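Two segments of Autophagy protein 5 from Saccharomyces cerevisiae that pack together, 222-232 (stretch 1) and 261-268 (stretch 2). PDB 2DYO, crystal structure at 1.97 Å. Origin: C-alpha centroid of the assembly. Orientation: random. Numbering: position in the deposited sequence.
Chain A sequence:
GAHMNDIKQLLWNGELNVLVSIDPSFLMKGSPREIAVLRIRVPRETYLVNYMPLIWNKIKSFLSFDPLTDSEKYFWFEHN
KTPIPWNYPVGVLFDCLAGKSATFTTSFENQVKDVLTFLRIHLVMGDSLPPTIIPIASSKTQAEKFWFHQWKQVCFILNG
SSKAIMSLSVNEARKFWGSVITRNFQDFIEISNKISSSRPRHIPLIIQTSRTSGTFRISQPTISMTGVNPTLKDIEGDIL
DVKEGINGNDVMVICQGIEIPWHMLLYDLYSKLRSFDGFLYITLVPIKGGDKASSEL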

# COMPACT_ATOMS: atom_id res chain seq x y z
N THR A 222 5.53 -3.47 19.67
CA THR A 222 5.23 -2.28 20.45
C THR A 222 6.56 -1.54 20.65
O THR A 222 7.51 -2.11 21.20
CB THR A 222 4.67 -2.62 21.84
OG1 THR A 222 3.49 -3.42 21.70
CG2 THR A 222 4.33 -1.35 22.60
N ILE A 223 6.62 -0.29 20.21
CA ILE A 223 7.84 0.49 20.33
C ILE A 223 7.56 1.84 20.99
O ILE A 223 6.98 2.74 20.37
CB ILE A 223 8.48 0.70 18.95
CG1 ILE A 223 8.89 -0.67 18.38
CG2 ILE A 223 9.67 1.64 19.05
CD1 ILE A 223 9.41 -0.62 16.98
N SER A 224 7.98 1.98 22.25
CA SER A 224 7.77 3.21 23.01
C SER A 224 8.69 4.32 22.52
O SER A 224 9.87 4.10 22.25
CB SER A 224 8.03 2.94 24.50
OG SER A 224 7.75 4.09 25.28
N MET A 225 8.16 5.53 22.41
CA MET A 225 8.93 6.67 21.93
C MET A 225 9.06 7.78 22.97
O MET A 225 9.80 8.75 22.76
CB MET A 225 8.29 7.26 20.67
CG MET A 225 8.30 6.33 19.48
SD MET A 225 9.98 5.95 18.97
CE MET A 225 10.50 7.53 18.29
N THR A 226 8.36 7.64 24.08
CA THR A 226 8.39 8.65 25.12
C THR A 226 9.80 8.84 25.69
O THR A 226 10.38 7.91 26.23
CB THR A 226 7.43 8.29 26.27
OG1 THR A 226 6.08 8.26 25.77
CG2 THR A 226 7.52 9.32 27.39
N GLY A 227 10.34 10.04 25.52
CA GLY A 227 11.66 10.35 26.05
C GLY A 227 12.86 9.72 25.36
O GLY A 227 13.99 9.84 25.86
N VAL A 228 12.64 9.07 24.23
CA VAL A 228 13.72 8.43 23.49
C VAL A 228 13.68 8.77 22.01
O VAL A 228 12.69 9.29 21.50
CB VAL A 228 13.70 6.89 23.66
CG1 VAL A 228 13.98 6.53 25.13
CG2 VAL A 228 12.34 6.33 23.24
N ASN A 229 14.78 8.50 21.31
CA ASN A 229 14.88 8.82 19.89
C ASN A 229 15.66 7.69 19.23
O ASN A 229 16.76 7.89 18.72
CB ASN A 229 15.64 10.14 19.75
CG ASN A 229 15.47 10.77 18.38
OD1 ASN A 229 16.19 11.71 18.02
ND2 ASN A 229 14.52 10.27 17.61
N PRO A 230 15.09 6.47 19.21
CA PRO A 230 15.76 5.32 18.60
C PRO A 230 15.98 5.34 17.09
O PRO A 230 15.21 5.94 16.34
CB PRO A 230 14.89 4.15 19.04
CG PRO A 230 13.53 4.74 19.05
CD PRO A 230 13.76 6.10 19.71
N THR A 231 17.04 4.66 16.68
CA THR A 231 17.38 4.51 15.28
C THR A 231 16.88 3.10 14.93
O THR A 231 16.45 2.36 15.82
CB THR A 231 18.90 4.52 15.07
OG1 THR A 231 19.47 3.41 15.78
CG2 THR A 231 19.51 5.81 15.59
N LEU A 232 16.92 2.73 13.66
CA LEU A 232 16.48 1.39 13.28
C LEU A 232 17.35 0.35 13.99
O LEU A 232 16.87 -0.70 14.42
CB LEU A 232 16.57 1.19 11.77
CG LEU A 232 15.50 1.91 10.94
CD1 LEU A 232 15.68 1.56 9.46
CD2 LEU A 232 14.11 1.49 11.41
N PRO A 261 18.99 3.15 5.67
CA PRO A 261 20.21 2.90 6.46
C PRO A 261 19.85 2.55 7.91
O PRO A 261 18.86 3.04 8.44
CB PRO A 261 20.95 4.24 6.39
CG PRO A 261 20.41 4.90 5.16
CD PRO A 261 18.95 4.55 5.20
N TRP A 262 20.67 1.72 8.55
CA TRP A 262 20.41 1.35 9.94
C TRP A 262 20.48 2.52 10.92
O TRP A 262 19.85 2.48 11.97
CB TRP A 262 21.37 0.26 10.41
CG TRP A 262 21.07 -1.10 9.87
CD1 TRP A 262 21.67 -1.71 8.80
CD2 TRP A 262 20.07 -2.01 10.34
NE1 TRP A 262 21.10 -2.95 8.58
CE2 TRP A 262 20.12 -3.16 9.51
CE3 TRP A 262 19.14 -1.98 11.39
CZ2 TRP A 262 19.27 -4.26 9.70
CZ3 TRP A 262 18.29 -3.07 11.57
CH2 TRP A 262 18.37 -4.20 10.73
N HIS A 263 21.25 3.55 10.59
CA HIS A 263 21.36 4.69 11.49
C HIS A 263 20.18 5.65 11.39
O HIS A 263 20.10 6.64 12.12
CB HIS A 263 22.67 5.46 11.26
CG HIS A 263 22.85 5.98 9.87
ND1 HIS A 263 23.40 5.22 8.86
CD2 HIS A 263 22.57 7.19 9.32
CE1 HIS A 263 23.47 5.94 7.75
NE2 HIS A 263 22.97 7.14 8.00
N MET A 264 19.25 5.37 10.47
CA MET A 264 18.08 6.22 10.32
C MET A 264 17.25 6.26 11.60
O MET A 264 17.01 5.23 12.22
CB MET A 264 17.22 5.72 9.15
CG MET A 264 15.81 6.29 9.14
SD MET A 264 15.42 7.15 7.61
CE MET A 264 15.54 8.84 8.17
N LEU A 265 16.82 7.46 11.98
CA LEU A 265 16.01 7.65 13.18
C LEU A 265 14.58 7.18 12.92
O LEU A 265 13.96 7.57 11.92
CB LEU A 265 15.98 9.13 13.58
CG LEU A 265 17.29 9.73 14.08
CD1 LEU A 265 17.17 11.26 14.18
CD2 LEU A 265 17.63 9.13 15.44
N LEU A 266 14.04 6.36 13.82
CA LEU A 266 12.69 5.83 13.67
C LEU A 266 11.62 6.92 13.59
O LEU A 266 10.69 6.81 12.80
CB LEU A 266 12.38 4.85 14.81
CG LEU A 266 11.08 4.06 14.67
CD1 LEU A 266 11.11 3.24 13.39
CD2 LEU A 266 10.90 3.15 15.88
N TYR A 267 11.73 7.95 14.42
CA TYR A 267 10.73 9.02 14.37
C TYR A 267 10.72 9.66 12.99
O TYR A 267 9.65 9.90 12.42
CB TYR A 267 11.02 10.11 15.41
CG TYR A 267 10.19 11.36 15.19
CD1 TYR A 267 8.81 11.35 15.39
CD2 TYR A 267 10.78 12.52 14.70
CE1 TYR A 267 8.04 12.48 15.12
CE2 TYR A 267 10.02 13.65 14.42
CZ TYR A 267 8.65 13.63 14.63
OH TYR A 267 7.90 14.75 14.35
N ASP A 268 11.90 9.94 12.46
CA ASP A 268 12.03 10.54 11.14
C ASP A 268 11.42 9.63 10.09
O ASP A 268 10.62 10.06 9.25
CB ASP A 268 13.50 10.78 10.79
CG ASP A 268 13.95 12.18 11.12
OD1 ASP A 268 13.38 13.13 10.55
OD2 ASP A 268 14.88 12.32 11.95
O HOH W 1 13.52 8.08 16.70

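From Met225 to Leu232, stretch 1 has no regular helix or strand, and stretch 2 is loop or turn until Leu266, where a helix begins that continues beyond Asp268. The backbones meet at a single beta bridge between Thr231 and Leu265, whose CA atoms lie 4.0 Å apart. Two hydrogen bonds frame it: Leu266 N donates to Pro230 O at 2.8 Å with a nearly straight N-H...O angle of 163°, and Leu232 N donates to Met264 O at 2.9 Å with a more bent angle of 143°. Between them, Thr231 CA approaches Met264 O at 3.2 Å in a CA-H...O contact. Leu265 is the N-cap residue, so the bridge sits right at the start of the helix, and the amide of Leu266, in the first turn, where no earlier helical carbonyl is available, finds its acceptor in Pro230.

Each stretch also carries a turn. A type II turn runs from Met225 to Val228, closed by Val228 N to Met225 O at 3.2 Å, with Gly227 at a positive phi of 72°; this turn's tip, Thr226 and Gly227, stays clear of stretch 2. A type I turn from Pro261 to Met264, closed by Met264 N to Pro261 O at 3.1 Å, leads the chain into the bridge.

One water extends the backbone link. It donates to Pro230 O at 2.8 Å and accepts from Tyr267 N at 2.9 Å, so Pro230 O serves both the Leu266 amide and the water; a weak bond from Asn229 ND2, 2.6 Å from the water, adds a side chain to the network.

Leu232 and Leu266 are the residues most covered by the other stretch, and the CA-to-CB bond of each points toward it. Their methyls meet at 4.0 Å, Leu232 CD2 to Leu266 CD1. The other methyl of Leu266, CD2, lies 3.7 Å from Ile223 CG2 and 4.3 Å from Met225 SD, tying the earlier part of stretch 1 to the helix start. Met225, with all three chi angles in m, brings CE to 3.9 Å from Tyr267 CB. Leu232 CD1 packs 4.4 Å from Met264 CB, while Leu232 CB lies 4.1 Å from Trp262 CE3; the backbone C of Leu232 sits at the edge of that indole, near its plane. Nearer solvent, where Asn229 is exposed and Thr231 and Leu265 are partly exposed, Leu265 CD2 lies 3.8 Å from Thr231 CG2 and 3.6 Å from Asn229 O.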